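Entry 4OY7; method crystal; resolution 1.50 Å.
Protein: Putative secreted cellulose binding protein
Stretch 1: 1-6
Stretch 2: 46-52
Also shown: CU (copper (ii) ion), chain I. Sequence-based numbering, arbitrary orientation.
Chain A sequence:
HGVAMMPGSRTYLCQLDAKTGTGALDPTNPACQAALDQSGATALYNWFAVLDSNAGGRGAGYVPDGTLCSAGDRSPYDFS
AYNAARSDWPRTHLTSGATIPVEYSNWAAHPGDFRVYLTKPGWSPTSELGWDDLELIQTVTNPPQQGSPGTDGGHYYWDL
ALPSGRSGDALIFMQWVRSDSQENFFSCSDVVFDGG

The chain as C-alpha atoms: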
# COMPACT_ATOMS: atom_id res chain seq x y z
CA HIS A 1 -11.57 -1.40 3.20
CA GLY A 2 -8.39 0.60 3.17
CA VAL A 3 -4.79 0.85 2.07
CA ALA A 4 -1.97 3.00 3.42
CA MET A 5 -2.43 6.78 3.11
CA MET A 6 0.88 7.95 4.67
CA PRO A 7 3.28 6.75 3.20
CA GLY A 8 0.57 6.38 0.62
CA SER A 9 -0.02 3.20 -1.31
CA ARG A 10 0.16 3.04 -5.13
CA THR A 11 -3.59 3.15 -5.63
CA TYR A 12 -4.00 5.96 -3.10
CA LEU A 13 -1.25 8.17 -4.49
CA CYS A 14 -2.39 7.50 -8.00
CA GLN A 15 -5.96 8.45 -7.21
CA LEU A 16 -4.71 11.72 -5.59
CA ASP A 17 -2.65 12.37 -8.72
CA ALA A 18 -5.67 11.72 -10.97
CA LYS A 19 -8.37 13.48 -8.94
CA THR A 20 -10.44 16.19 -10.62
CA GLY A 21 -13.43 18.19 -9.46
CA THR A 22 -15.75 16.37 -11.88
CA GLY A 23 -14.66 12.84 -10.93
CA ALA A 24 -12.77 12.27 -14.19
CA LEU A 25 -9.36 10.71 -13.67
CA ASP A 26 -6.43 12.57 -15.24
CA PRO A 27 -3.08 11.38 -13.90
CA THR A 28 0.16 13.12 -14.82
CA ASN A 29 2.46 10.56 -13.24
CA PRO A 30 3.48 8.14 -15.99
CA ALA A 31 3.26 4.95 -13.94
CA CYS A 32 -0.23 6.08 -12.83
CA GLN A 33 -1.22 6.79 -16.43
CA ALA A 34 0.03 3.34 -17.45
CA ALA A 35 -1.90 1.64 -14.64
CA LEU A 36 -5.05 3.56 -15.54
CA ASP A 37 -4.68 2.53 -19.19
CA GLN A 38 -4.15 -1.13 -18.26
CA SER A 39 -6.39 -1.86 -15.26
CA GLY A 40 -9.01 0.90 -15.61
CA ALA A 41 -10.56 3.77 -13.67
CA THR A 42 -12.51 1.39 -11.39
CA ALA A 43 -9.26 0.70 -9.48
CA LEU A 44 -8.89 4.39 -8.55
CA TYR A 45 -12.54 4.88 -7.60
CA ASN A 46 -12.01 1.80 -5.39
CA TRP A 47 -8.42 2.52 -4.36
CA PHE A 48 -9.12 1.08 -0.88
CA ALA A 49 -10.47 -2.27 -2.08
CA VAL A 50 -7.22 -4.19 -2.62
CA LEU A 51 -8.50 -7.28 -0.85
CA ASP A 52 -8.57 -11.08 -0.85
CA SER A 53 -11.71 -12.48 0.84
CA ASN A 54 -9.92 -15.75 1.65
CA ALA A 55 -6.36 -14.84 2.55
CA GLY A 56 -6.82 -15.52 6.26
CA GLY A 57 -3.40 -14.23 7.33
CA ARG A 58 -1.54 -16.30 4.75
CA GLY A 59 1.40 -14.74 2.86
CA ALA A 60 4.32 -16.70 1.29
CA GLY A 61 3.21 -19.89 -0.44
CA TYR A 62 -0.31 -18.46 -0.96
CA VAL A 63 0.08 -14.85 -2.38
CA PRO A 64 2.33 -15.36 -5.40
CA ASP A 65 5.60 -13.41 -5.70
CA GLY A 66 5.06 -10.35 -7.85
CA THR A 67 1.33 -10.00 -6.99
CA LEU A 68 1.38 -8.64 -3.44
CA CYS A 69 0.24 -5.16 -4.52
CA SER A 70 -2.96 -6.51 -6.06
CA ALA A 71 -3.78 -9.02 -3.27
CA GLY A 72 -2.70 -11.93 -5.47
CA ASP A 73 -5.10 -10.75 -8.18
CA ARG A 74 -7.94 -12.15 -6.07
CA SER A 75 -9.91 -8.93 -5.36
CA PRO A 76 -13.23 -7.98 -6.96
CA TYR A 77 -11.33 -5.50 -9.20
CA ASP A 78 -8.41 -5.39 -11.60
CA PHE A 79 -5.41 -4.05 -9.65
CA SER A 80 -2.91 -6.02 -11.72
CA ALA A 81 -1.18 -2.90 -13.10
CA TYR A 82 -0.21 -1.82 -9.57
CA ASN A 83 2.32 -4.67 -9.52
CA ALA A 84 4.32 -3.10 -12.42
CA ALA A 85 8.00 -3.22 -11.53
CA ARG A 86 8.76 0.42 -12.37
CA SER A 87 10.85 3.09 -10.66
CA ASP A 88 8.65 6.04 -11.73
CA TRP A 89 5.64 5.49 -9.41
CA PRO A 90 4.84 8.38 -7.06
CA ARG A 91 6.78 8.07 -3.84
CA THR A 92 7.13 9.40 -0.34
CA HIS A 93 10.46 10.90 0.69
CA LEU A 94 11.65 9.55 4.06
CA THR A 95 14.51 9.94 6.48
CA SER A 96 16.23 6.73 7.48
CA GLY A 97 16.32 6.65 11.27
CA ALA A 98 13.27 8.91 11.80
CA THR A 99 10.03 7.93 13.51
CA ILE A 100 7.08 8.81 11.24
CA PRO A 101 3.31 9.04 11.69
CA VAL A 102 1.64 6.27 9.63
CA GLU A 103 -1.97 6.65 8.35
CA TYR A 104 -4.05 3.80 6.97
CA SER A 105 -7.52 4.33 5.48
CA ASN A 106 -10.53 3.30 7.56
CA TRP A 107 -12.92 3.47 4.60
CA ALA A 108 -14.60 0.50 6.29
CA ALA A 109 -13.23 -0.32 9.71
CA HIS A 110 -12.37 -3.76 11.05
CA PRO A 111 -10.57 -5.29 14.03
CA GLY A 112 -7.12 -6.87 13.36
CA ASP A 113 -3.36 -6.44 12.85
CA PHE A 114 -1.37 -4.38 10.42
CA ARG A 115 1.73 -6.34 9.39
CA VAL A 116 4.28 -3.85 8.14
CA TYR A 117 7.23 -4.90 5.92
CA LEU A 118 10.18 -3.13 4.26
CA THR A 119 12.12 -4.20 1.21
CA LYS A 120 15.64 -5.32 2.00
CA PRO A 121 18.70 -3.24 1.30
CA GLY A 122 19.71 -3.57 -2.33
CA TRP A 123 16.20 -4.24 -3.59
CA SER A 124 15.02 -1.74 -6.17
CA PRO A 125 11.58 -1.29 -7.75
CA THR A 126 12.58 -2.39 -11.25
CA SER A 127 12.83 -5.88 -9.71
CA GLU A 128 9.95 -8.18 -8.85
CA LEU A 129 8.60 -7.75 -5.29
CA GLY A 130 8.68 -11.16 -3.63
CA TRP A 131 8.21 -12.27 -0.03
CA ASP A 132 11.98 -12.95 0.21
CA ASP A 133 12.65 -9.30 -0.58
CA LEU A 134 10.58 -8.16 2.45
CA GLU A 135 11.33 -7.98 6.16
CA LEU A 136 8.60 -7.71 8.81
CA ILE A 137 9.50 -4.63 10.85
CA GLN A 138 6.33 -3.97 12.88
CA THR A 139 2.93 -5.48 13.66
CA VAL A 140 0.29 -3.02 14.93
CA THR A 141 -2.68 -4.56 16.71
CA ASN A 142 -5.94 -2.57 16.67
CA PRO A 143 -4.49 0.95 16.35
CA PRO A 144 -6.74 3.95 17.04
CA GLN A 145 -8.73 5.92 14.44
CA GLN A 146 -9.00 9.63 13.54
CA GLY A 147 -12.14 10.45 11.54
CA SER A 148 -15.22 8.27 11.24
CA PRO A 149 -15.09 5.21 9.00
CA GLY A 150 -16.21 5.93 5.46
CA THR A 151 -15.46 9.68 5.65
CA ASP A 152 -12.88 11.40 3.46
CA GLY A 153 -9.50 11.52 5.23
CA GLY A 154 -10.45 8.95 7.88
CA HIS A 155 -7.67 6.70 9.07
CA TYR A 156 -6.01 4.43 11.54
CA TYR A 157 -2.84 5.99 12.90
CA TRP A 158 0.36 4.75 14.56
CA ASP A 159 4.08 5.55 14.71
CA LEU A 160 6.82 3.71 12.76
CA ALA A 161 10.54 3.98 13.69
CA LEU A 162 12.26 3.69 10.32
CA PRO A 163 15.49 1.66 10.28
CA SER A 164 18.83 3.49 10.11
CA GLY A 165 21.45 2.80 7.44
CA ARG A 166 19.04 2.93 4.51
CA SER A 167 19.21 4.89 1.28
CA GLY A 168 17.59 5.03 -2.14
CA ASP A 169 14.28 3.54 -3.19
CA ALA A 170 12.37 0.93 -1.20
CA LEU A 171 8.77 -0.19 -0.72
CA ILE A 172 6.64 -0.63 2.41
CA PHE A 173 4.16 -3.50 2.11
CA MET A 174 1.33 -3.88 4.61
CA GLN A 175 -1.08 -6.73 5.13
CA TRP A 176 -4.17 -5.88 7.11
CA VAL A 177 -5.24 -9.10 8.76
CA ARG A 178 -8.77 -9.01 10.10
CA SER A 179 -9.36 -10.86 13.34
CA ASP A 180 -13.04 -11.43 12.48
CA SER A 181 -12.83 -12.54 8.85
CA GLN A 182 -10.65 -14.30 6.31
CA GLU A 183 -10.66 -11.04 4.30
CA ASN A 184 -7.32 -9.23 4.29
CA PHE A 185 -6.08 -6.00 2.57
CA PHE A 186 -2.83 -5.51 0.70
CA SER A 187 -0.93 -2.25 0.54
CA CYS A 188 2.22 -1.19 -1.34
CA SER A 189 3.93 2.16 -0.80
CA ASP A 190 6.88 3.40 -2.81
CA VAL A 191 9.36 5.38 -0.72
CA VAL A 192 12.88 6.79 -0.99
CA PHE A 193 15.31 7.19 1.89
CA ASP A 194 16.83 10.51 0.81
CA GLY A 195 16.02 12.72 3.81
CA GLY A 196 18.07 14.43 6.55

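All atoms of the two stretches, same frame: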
# COMPACT_ATOMS: atom_id res chain seq x y z
N HIS A 1 -11.99 -2.13 4.43
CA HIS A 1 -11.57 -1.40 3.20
C HIS A 1 -10.62 -0.30 3.58
O HIS A 1 -10.96 0.60 4.38
CB HIS A 1 -12.78 -0.86 2.43
CG HIS A 1 -13.47 -1.90 1.61
ND1 HIS A 1 -13.86 -3.11 2.14
CD2 HIS A 1 -13.84 -1.92 0.31
CE1 HIS A 1 -14.46 -3.83 1.20
NE2 HIS A 1 -14.47 -3.12 0.09
N GLY A 2 -9.43 -0.39 2.99
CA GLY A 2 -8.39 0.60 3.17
C GLY A 2 -7.04 0.08 2.70
O GLY A 2 -6.79 -1.13 2.72
N VAL A 3 -6.21 1.03 2.28
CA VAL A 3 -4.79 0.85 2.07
C VAL A 3 -4.08 2.05 2.74
O VAL A 3 -4.73 2.99 3.22
CB VAL A 3 -4.44 0.79 0.58
CG1 VAL A 3 -4.97 -0.50 -0.06
CG2 VAL A 3 -4.91 2.05 -0.15
N ALA A 4 -2.75 2.00 2.77
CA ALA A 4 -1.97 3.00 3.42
C ALA A 4 -2.19 4.37 2.75
O ALA A 4 -2.24 4.47 1.52
CB ALA A 4 -0.50 2.64 3.38
N MET A 5 -2.34 5.40 3.59
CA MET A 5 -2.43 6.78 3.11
C MET A 5 -1.15 7.60 3.32
O MET A 5 -0.88 8.54 2.58
CB MET A 5 -3.62 7.49 3.77
CG MET A 5 -4.96 6.84 3.47
SD MET A 5 -6.28 7.47 4.54
CE MET A 5 -6.31 9.11 3.85
N MET A 6 -0.36 7.25 4.34
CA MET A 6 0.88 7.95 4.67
C MET A 6 1.82 6.93 5.32
O MET A 6 1.48 6.43 6.39
CB MET A 6 0.61 9.07 5.69
CG MET A 6 -0.00 10.34 5.12
SD MET A 6 0.28 11.84 6.10
CE MET A 6 2.06 11.93 6.04
N ASN A 46 -12.04 2.78 -6.50
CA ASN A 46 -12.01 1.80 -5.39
C ASN A 46 -10.61 1.55 -4.89
O ASN A 46 -10.26 0.43 -4.60
CB ASN A 46 -12.62 0.49 -5.86
CG ASN A 46 -14.10 0.61 -6.14
OD1 ASN A 46 -14.93 0.62 -5.21
ND2 ASN A 46 -14.45 0.66 -7.41
N TRP A 47 -9.83 2.61 -4.77
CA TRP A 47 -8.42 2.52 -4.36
C TRP A 47 -8.14 1.77 -3.04
O TRP A 47 -7.05 1.21 -2.86
CB TRP A 47 -7.86 3.94 -4.30
CG TRP A 47 -8.56 4.87 -3.34
CD1 TRP A 47 -9.58 5.72 -3.62
CD2 TRP A 47 -8.27 5.04 -1.93
NE1 TRP A 47 -9.95 6.41 -2.49
CE2 TRP A 47 -9.15 6.02 -1.45
CE3 TRP A 47 -7.36 4.44 -1.04
CZ2 TRP A 47 -9.16 6.42 -0.11
CZ3 TRP A 47 -7.35 4.87 0.28
CH2 TRP A 47 -8.25 5.85 0.73
N PHE A 48 -9.16 1.72 -2.19
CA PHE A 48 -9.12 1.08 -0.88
C PHE A 48 -9.46 -0.41 -0.90
O PHE A 48 -9.36 -1.06 0.14
CB PHE A 48 -10.11 1.81 0.03
CG PHE A 48 -11.43 2.13 -0.65
CD1 PHE A 48 -12.32 1.11 -0.98
CD2 PHE A 48 -11.76 3.44 -1.00
CE1 PHE A 48 -13.51 1.37 -1.64
CE2 PHE A 48 -12.96 3.70 -1.64
CZ PHE A 48 -13.83 2.67 -1.97
N ALA A 49 -9.85 -0.95 -2.04
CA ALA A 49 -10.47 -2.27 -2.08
C ALA A 49 -9.52 -3.37 -2.55
O ALA A 49 -9.94 -4.35 -3.14
CB ALA A 49 -11.75 -2.22 -2.93
N VAL A 50 -8.23 -3.21 -2.22
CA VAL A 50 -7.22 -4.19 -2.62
C VAL A 50 -7.24 -5.36 -1.61
O VAL A 50 -6.47 -5.39 -0.65
CB VAL A 50 -5.82 -3.57 -2.71
CG1 VAL A 50 -4.90 -4.56 -3.40
CG2 VAL A 50 -5.85 -2.29 -3.53
N LEU A 51 -8.12 -6.32 -1.85
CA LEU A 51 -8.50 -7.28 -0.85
C LEU A 51 -8.55 -8.69 -1.41
O LEU A 51 -8.69 -8.91 -2.61
CB LEU A 51 -9.86 -6.88 -0.24
CG LEU A 51 -11.10 -6.97 -1.15
CD1 LEU A 51 -11.79 -8.33 -1.11
CD2 LEU A 51 -12.11 -5.91 -0.72
N ASP A 52 -8.36 -9.66 -0.53
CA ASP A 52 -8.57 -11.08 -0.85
C ASP A 52 -9.49 -11.56 0.27
O ASP A 52 -9.10 -11.57 1.44
CB ASP A 52 -7.25 -11.85 -0.84
CG ASP A 52 -7.42 -13.36 -1.03
OD1 ASP A 52 -6.37 -14.04 -1.03
OD2 ASP A 52 -8.55 -13.85 -1.19
CU CU I . -13.74 -3.53 4.35
O HOH W 1 -14.40 -5.17 4.12

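The most unusual feature of this contact is that the chain's first residue serves a metal and a packing surface at once. His1 holds the copper ion through its amino-terminal nitrogen (His1 N to CU, 2.2 Å) and its ring (His1 ND1 to CU, 2.2 Å), a chelate that only a residue with a free amino group can form in this way; two further ligands are water 1 (its O 1.8 Å from CU) and one atom from elsewhere in the structure. With chi1 in the m well and the ring tied to the metal through ND1, the rest of the ring is free to pack against stretch 2. His1 CD2 lies 3.6 Å from Phe48 CD1 and 3.9 Å from Ala49 CB, while His1 CE1 lies 3.7 Å from Leu51 CD2. The His1 and Phe48 rings meet rim to rim, their centroids 5.9 Å apart and their planes at 48°, so neither ring covers the face of the other. Leu51 is the residue whose CA-to-CB bond points toward stretch 1, and Ala49 offers just a methyl group.

Stretch 2 reaches this position by a type I beta turn from Asn46 to Ala49, closed by Ala49 N donating to Asn46 O at 2.9 Å. The carbonyl of Phe48 accepts the one hydrogen bond between the stretches, from Gly2 N to Phe48 O at 2.9 Å; its N-H...O angle of 122° makes it weak, and the side chains add apolar packing around it. Here the backbones come closest, with Gly2 CA 4.1 Å from Phe48 CA. Gly2 has no side chain, and its phi of 165° is a value readily accessible to glycine.

Beyond Gly2 the side-chain contacts are apolar. Buried Val3 spreads its two methyls between two neighbours: Val3 CG2 meets the edge of the Trp47 ring, 3.5 Å from Trp47 CE3, and Val3 CG1 lies 4.0 Å from Val50 CG2. A beta-branched residue suits this place because both branches are used. The CA-to-CB bond of Trp47 points sideways, yet its long side chain, with chi1 in the p well, brings the indole nearer to stretch 1. Met5 likewise starts sideways and extends nearer, Met5 CG lying 4.4 Å from Trp47 CH2. Altogether 389 Å² is buried, counting both sides, with His1 and Phe48 contributing the largest shares. Ala4, Met6, Asn46 and Asp52 make no contact across the stretches.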